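PDB 6XYB: paraflagellar rod component from Trypanosoma cruzi, which is of unknown function but binds magnesium ions and belongs to a conserved, kinetoplastid-specific family. Local coordinates for residues L7-I18 against K77-L88. Numbering follows the deposited sequence. Where two conformers were deposited one is given.
Sequences LCVSATFNPPVI and KSAVFLTIIEGL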
loop_
_atom_site.group_PDB
_atom_site.type_symbol
_atom_site.label_atom_id
_atom_site.label_comp_id
_atom_site.label_asym_id
_atom_site.label_seq_id
_atom_site.Cartn_x
_atom_site.Cartn_y
_atom_site.Cartn_z
ATOM N N LEU C 7 -11.061 -9.397 -4.988
ATOM C CA LEU C 7 -12.010 -8.444 -4.422
ATOM C C LEU C 7 -11.260 -7.151 -4.215
ATOM O O LEU C 7 -10.077 -7.156 -3.829
ATOM C CB LEU C 7 -12.552 -9.017 -3.088
ATOM C CG LEU C 7 -13.552 -8.303 -2.210
ATOM C CD1 LEU C 7 -14.799 -7.996 -2.933
ATOM C CD2 LEU C 7 -13.801 -9.239 -1.045
ATOM N N CYS C 8 -11.927 -6.045 -4.498
ATOM C CA CYS C 8 -11.412 -4.701 -4.190
ATOM C C CYS C 8 -12.421 -4.014 -3.287
ATOM O O CYS C 8 -13.619 -3.903 -3.697
ATOM C CB CYS C 8 -11.162 -3.866 -5.444
ATOM S SG CYS C 8 -10.705 -2.137 -5.086
ATOM N N VAL C 9 -11.979 -3.548 -2.124
ATOM C CA VAL C 9 -12.839 -2.726 -1.272
ATOM C C VAL C 9 -12.215 -1.327 -1.254
ATOM O O VAL C 9 -10.998 -1.165 -1.063
ATOM C CB VAL C 9 -12.941 -3.260 0.140
ATOM C CG1 VAL C 9 -13.772 -2.358 1.050
ATOM C CG2 VAL C 9 -13.524 -4.642 0.173
ATOM N N SER C 10 -13.048 -0.319 -1.493
ATOM C CA SER C 10 -12.536 1.047 -1.462
ATOM C C SER C 10 -13.321 1.813 -0.407
ATOM O O SER C 10 -14.538 1.619 -0.322
ATOM C CB SER C 10 -12.649 1.695 -2.825
ATOM O OG SER C 10 -11.989 2.939 -2.876
ATOM N N ALA C 11 -12.647 2.706 0.283
ATOM C CA ALA C 11 -13.322 3.522 1.303
ATOM C C ALA C 11 -12.841 4.965 1.116
ATOM O O ALA C 11 -11.616 5.195 1.179
ATOM C CB ALA C 11 -12.989 3.021 2.663
ATOM N N THR C 12 -13.803 5.880 1.009
ATOM C CA THR C 12 -13.551 7.303 0.910
ATOM C C THR C 12 -14.179 7.954 2.127
ATOM O O THR C 12 -15.273 7.594 2.498
ATOM C CB THR C 12 -14.063 7.857 -0.429
ATOM O OG1 THR C 12 -13.337 7.217 -1.500
ATOM C CG2 THR C 12 -13.817 9.352 -0.509
ATOM N N PHE C 13 -13.461 8.891 2.687
ATOM C CA PHE C 13 -13.897 9.720 3.815
ATOM C C PHE C 13 -13.594 11.190 3.498
ATOM O O PHE C 13 -12.597 11.465 2.861
ATOM C CB PHE C 13 -13.095 9.368 5.045
ATOM C CG PHE C 13 -13.116 7.936 5.396
ATOM C CD1 PHE C 13 -14.049 7.386 6.236
ATOM C CD2 PHE C 13 -12.157 7.098 4.880
ATOM C CE1 PHE C 13 -14.093 6.027 6.502
ATOM C CE2 PHE C 13 -12.161 5.742 5.172
ATOM C CZ PHE C 13 -13.131 5.195 5.973
ATOM N N ASN C 14 -14.418 12.169 3.926
ATOM C CA ASN C 14 -15.736 12.061 4.510
ATOM C C ASN C 14 -16.752 12.703 3.580
ATOM O O ASN C 14 -16.409 13.604 2.812
ATOM C CB ASN C 14 -15.739 12.732 5.885
ATOM C CG ASN C 14 -15.136 11.826 6.937
ATOM O OD1 ASN C 14 -15.646 10.747 7.189
ATOM N ND2 ASN C 14 -14.032 12.231 7.540
ATOM N N PRO C 15 -18.045 12.303 3.652
ATOM C CA PRO C 15 -18.499 11.294 4.599
ATOM C C PRO C 15 -18.093 9.891 4.155
ATOM O O PRO C 15 -17.641 9.703 3.012
ATOM C CB PRO C 15 -20.024 11.427 4.587
ATOM C CG PRO C 15 -20.324 11.977 3.203
ATOM C CD PRO C 15 -19.122 12.803 2.794
ATOM N N PRO C 16 -18.185 8.909 5.078
ATOM C CA PRO C 16 -17.675 7.559 4.845
ATOM C C PRO C 16 -18.520 6.806 3.817
ATOM O O PRO C 16 -19.711 6.567 3.995
ATOM C CB PRO C 16 -17.669 6.848 6.187
ATOM C CG PRO C 16 -18.359 7.782 7.167
ATOM C CD PRO C 16 -18.654 9.093 6.460
ATOM N N VAL C 17 -17.857 6.400 2.721
ATOM C CA VAL C 17 -18.547 5.629 1.634
ATOM C C VAL C 17 -17.671 4.421 1.331
ATOM O O VAL C 17 -16.471 4.600 0.983
ATOM C CB VAL C 17 -18.825 6.425 0.343
ATOM C CG1 VAL C 17 -19.485 5.494 -0.674
ATOM C CG2 VAL C 17 -19.646 7.691 0.651
ATOM N N ILE C 18 -18.246 3.247 1.486
ATOM C CA ILE C 18 -17.503 1.992 1.282
ATOM C C ILE C 18 -18.102 1.300 0.050
ATOM O O ILE C 18 -19.314 1.097 -0.042
ATOM C CB ILE C 18 -17.584 1.069 2.506
ATOM C CG1 ILE C 18 -17.019 1.747 3.755
ATOM C CG2 ILE C 18 -16.912 -0.272 2.176
ATOM C CD1 ILE C 18 -17.502 1.162 5.032
ATOM N N LYS C 77 -11.272 5.511 10.959
ATOM C CA LYS C 77 -10.941 4.984 9.631
ATOM C C LYS C 77 -10.122 3.682 9.846
ATOM O O LYS C 77 -10.408 2.688 9.219
ATOM C CB LYS C 77 -10.116 6.005 8.865
ATOM C CG LYS C 77 -10.859 7.275 8.526
ATOM C CD LYS C 77 -10.032 8.263 7.773
ATOM C CE LYS C 77 -10.559 9.688 7.862
ATOM N NZ LYS C 77 -9.635 10.655 7.214
ATOM N N SER C 78 -9.140 3.668 10.763
ATOM C CA SER C 78 -8.332 2.469 11.067
ATOM C C SER C 78 -9.285 1.351 11.494
ATOM O O SER C 78 -9.098 0.216 11.101
ATOM C CB SER C 78 -7.323 2.803 12.157
ATOM O OG SER C 78 -6.378 3.788 11.739
ATOM N N ALA C 79 -10.236 1.677 12.368
ATOM C CA ALA C 79 -11.195 0.667 12.844
ATOM C C ALA C 79 -12.037 0.092 11.686
ATOM O O ALA C 79 -12.306 -1.088 11.668
ATOM C CB ALA C 79 -12.099 1.289 13.897
ATOM N N VAL C 80 -12.513 0.907 10.796
ATOM C CA VAL C 80 -13.316 0.408 9.634
ATOM C C VAL C 80 -12.443 -0.532 8.809
ATOM O O VAL C 80 -12.872 -1.636 8.403
ATOM C CB VAL C 80 -13.797 1.565 8.763
ATOM C CG1 VAL C 80 -14.355 1.056 7.453
ATOM C CG2 VAL C 80 -14.826 2.420 9.507
ATOM N N PHE C 81 -11.221 -0.132 8.557
ATOM C CA PHE C 81 -10.356 -1.012 7.713
ATOM C C PHE C 81 -10.142 -2.345 8.438
ATOM O O PHE C 81 -10.220 -3.411 7.777
ATOM C CB PHE C 81 -8.970 -0.411 7.476
ATOM C CG PHE C 81 -9.002 0.919 6.765
ATOM C CD1 PHE C 81 -9.957 1.198 5.811
ATOM C CD2 PHE C 81 -8.039 1.886 7.017
ATOM C CE1 PHE C 81 -9.953 2.429 5.163
ATOM C CE2 PHE C 81 -8.028 3.099 6.353
ATOM C CZ PHE C 81 -9.031 3.398 5.473
ATOM N N LEU C 82 -9.772 -2.311 9.742
ATOM C CA LEU C 82 -9.558 -3.586 10.466
ATOM C C LEU C 82 -10.795 -4.491 10.429
ATOM O O LEU C 82 -10.682 -5.724 10.262
ATOM C CB LEU C 82 -9.157 -3.338 11.930
ATOM C CG LEU C 82 -7.697 -3.561 12.255
ATOM C CD1 LEU C 82 -7.503 -3.641 13.762
ATOM C CD2 LEU C 82 -7.101 -4.769 11.550
ATOM N N THR C 83 -11.976 -3.917 10.636
ATOM C CA THR C 83 -13.201 -4.762 10.715
ATOM C C THR C 83 -13.486 -5.360 9.320
ATOM O O THR C 83 -13.874 -6.509 9.257
ATOM C CB THR C 83 -14.422 -4.067 11.348
ATOM O OG1 THR C 83 -14.968 -3.068 10.478
ATOM C CG2 THR C 83 -14.145 -3.444 12.702
ATOM N N ILE C 84 -13.247 -4.606 8.242
ATOM C CA ILE C 84 -13.396 -5.152 6.863
ATOM C C ILE C 84 -12.412 -6.311 6.690
ATOM O O ILE C 84 -12.792 -7.352 6.152
ATOM C CB ILE C 84 -13.228 -4.063 5.786
ATOM C CG1 ILE C 84 -14.332 -2.995 5.887
ATOM C CG2 ILE C 84 -13.048 -4.701 4.395
ATOM C CD1 ILE C 84 -14.017 -1.763 5.081
ATOM N N ILE C 85 -11.156 -6.075 7.048
ATOM C CA ILE C 85 -10.123 -7.136 6.803
ATOM C C ILE C 85 -10.504 -8.380 7.616
ATOM O O ILE C 85 -10.417 -9.487 7.116
ATOM C CB ILE C 85 -8.724 -6.639 7.164
ATOM C CG1 ILE C 85 -8.318 -5.501 6.212
ATOM C CG2 ILE C 85 -7.711 -7.785 7.232
ATOM C CD1 ILE C 85 -7.257 -4.590 6.750
ATOM N N GLU C 86 -10.829 -8.195 8.878
ATOM C CA GLU C 86 -11.139 -9.312 9.794
ATOM C C GLU C 86 -12.364 -10.074 9.276
ATOM O O GLU C 86 -12.369 -11.315 9.181
ATOM C CB GLU C 86 -11.346 -8.768 11.219
ATOM C CG GLU C 86 -10.034 -8.477 11.881
ATOM C CD GLU C 86 -10.093 -8.288 13.365
ATOM O OE1 GLU C 86 -11.235 -8.090 13.859
ATOM O OE2 GLU C 86 -8.996 -8.408 14.004
ATOM N N GLY C 87 -13.349 -9.336 8.853
ATOM C CA GLY C 87 -14.580 -9.979 8.394
ATOM C C GLY C 87 -14.379 -10.781 7.119
ATOM O O GLY C 87 -14.854 -11.917 6.983
ATOM N N LEU C 88 -13.660 -10.192 6.167
ATOM C CA LEU C 88 -13.341 -10.886 4.914
ATOM C C LEU C 88 -12.408 -12.064 5.174
ATOM O O LEU C 88 -12.570 -13.081 4.435
ATOM C CB LEU C 88 -12.808 -9.884 3.914
ATOM C CG LEU C 88 -13.839 -8.921 3.357
ATOM C CD1 LEU C 88 -13.138 -7.839 2.529
ATOM C CD2 LEU C 88 -14.836 -9.676 2.522
#
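CG of Phe-13 is anti to its carbonyl carbon (chi1 -54°), which turns one face of the ring to Lys-77, whose chain, extended beyond CG, runs the other way across it. Lys-77 CG sits 3.7 Å from the centroid of the Phe-13 ring, 3° off the ring normal: a CH-pi contact over the centre of that face. Further along, Lys-77 CE reaches Phe-13 CB at 3.8 Å, and the ammonium goes on to a salt bridge with Asp-109. The Phe-81 side chain runs past that of Phe-13 in the opposite direction, its CZ 3.9 Å from Phe-13 CE2, while Ala-11 CB meets the edge of the Phe-81 ring near its plane. From Val-9 back to Leu-7 the contacts are aliphatic. Val-9 and Ile-84 meet tip to tip, Val-9 CG1 lying 4.1 Å from Ile-84 CD1; so do Leu-7 and Leu-88, with 3.7 Å between their CD2 atoms. From the next strand, Ile-18 CD1 touches Val-80 CG1 at 4.0 Å. No hydrogen bond crosses this buried interface. Residues 7-13 and 77-88 run nearly antiparallel (165°), placing helix 74-90 across one face of the antiparallel sheet, where strands 17-21 and 108-117 flank strand 6-13 and Trp-93 of strand 93-103 packs against Leu-7 and Leu-88.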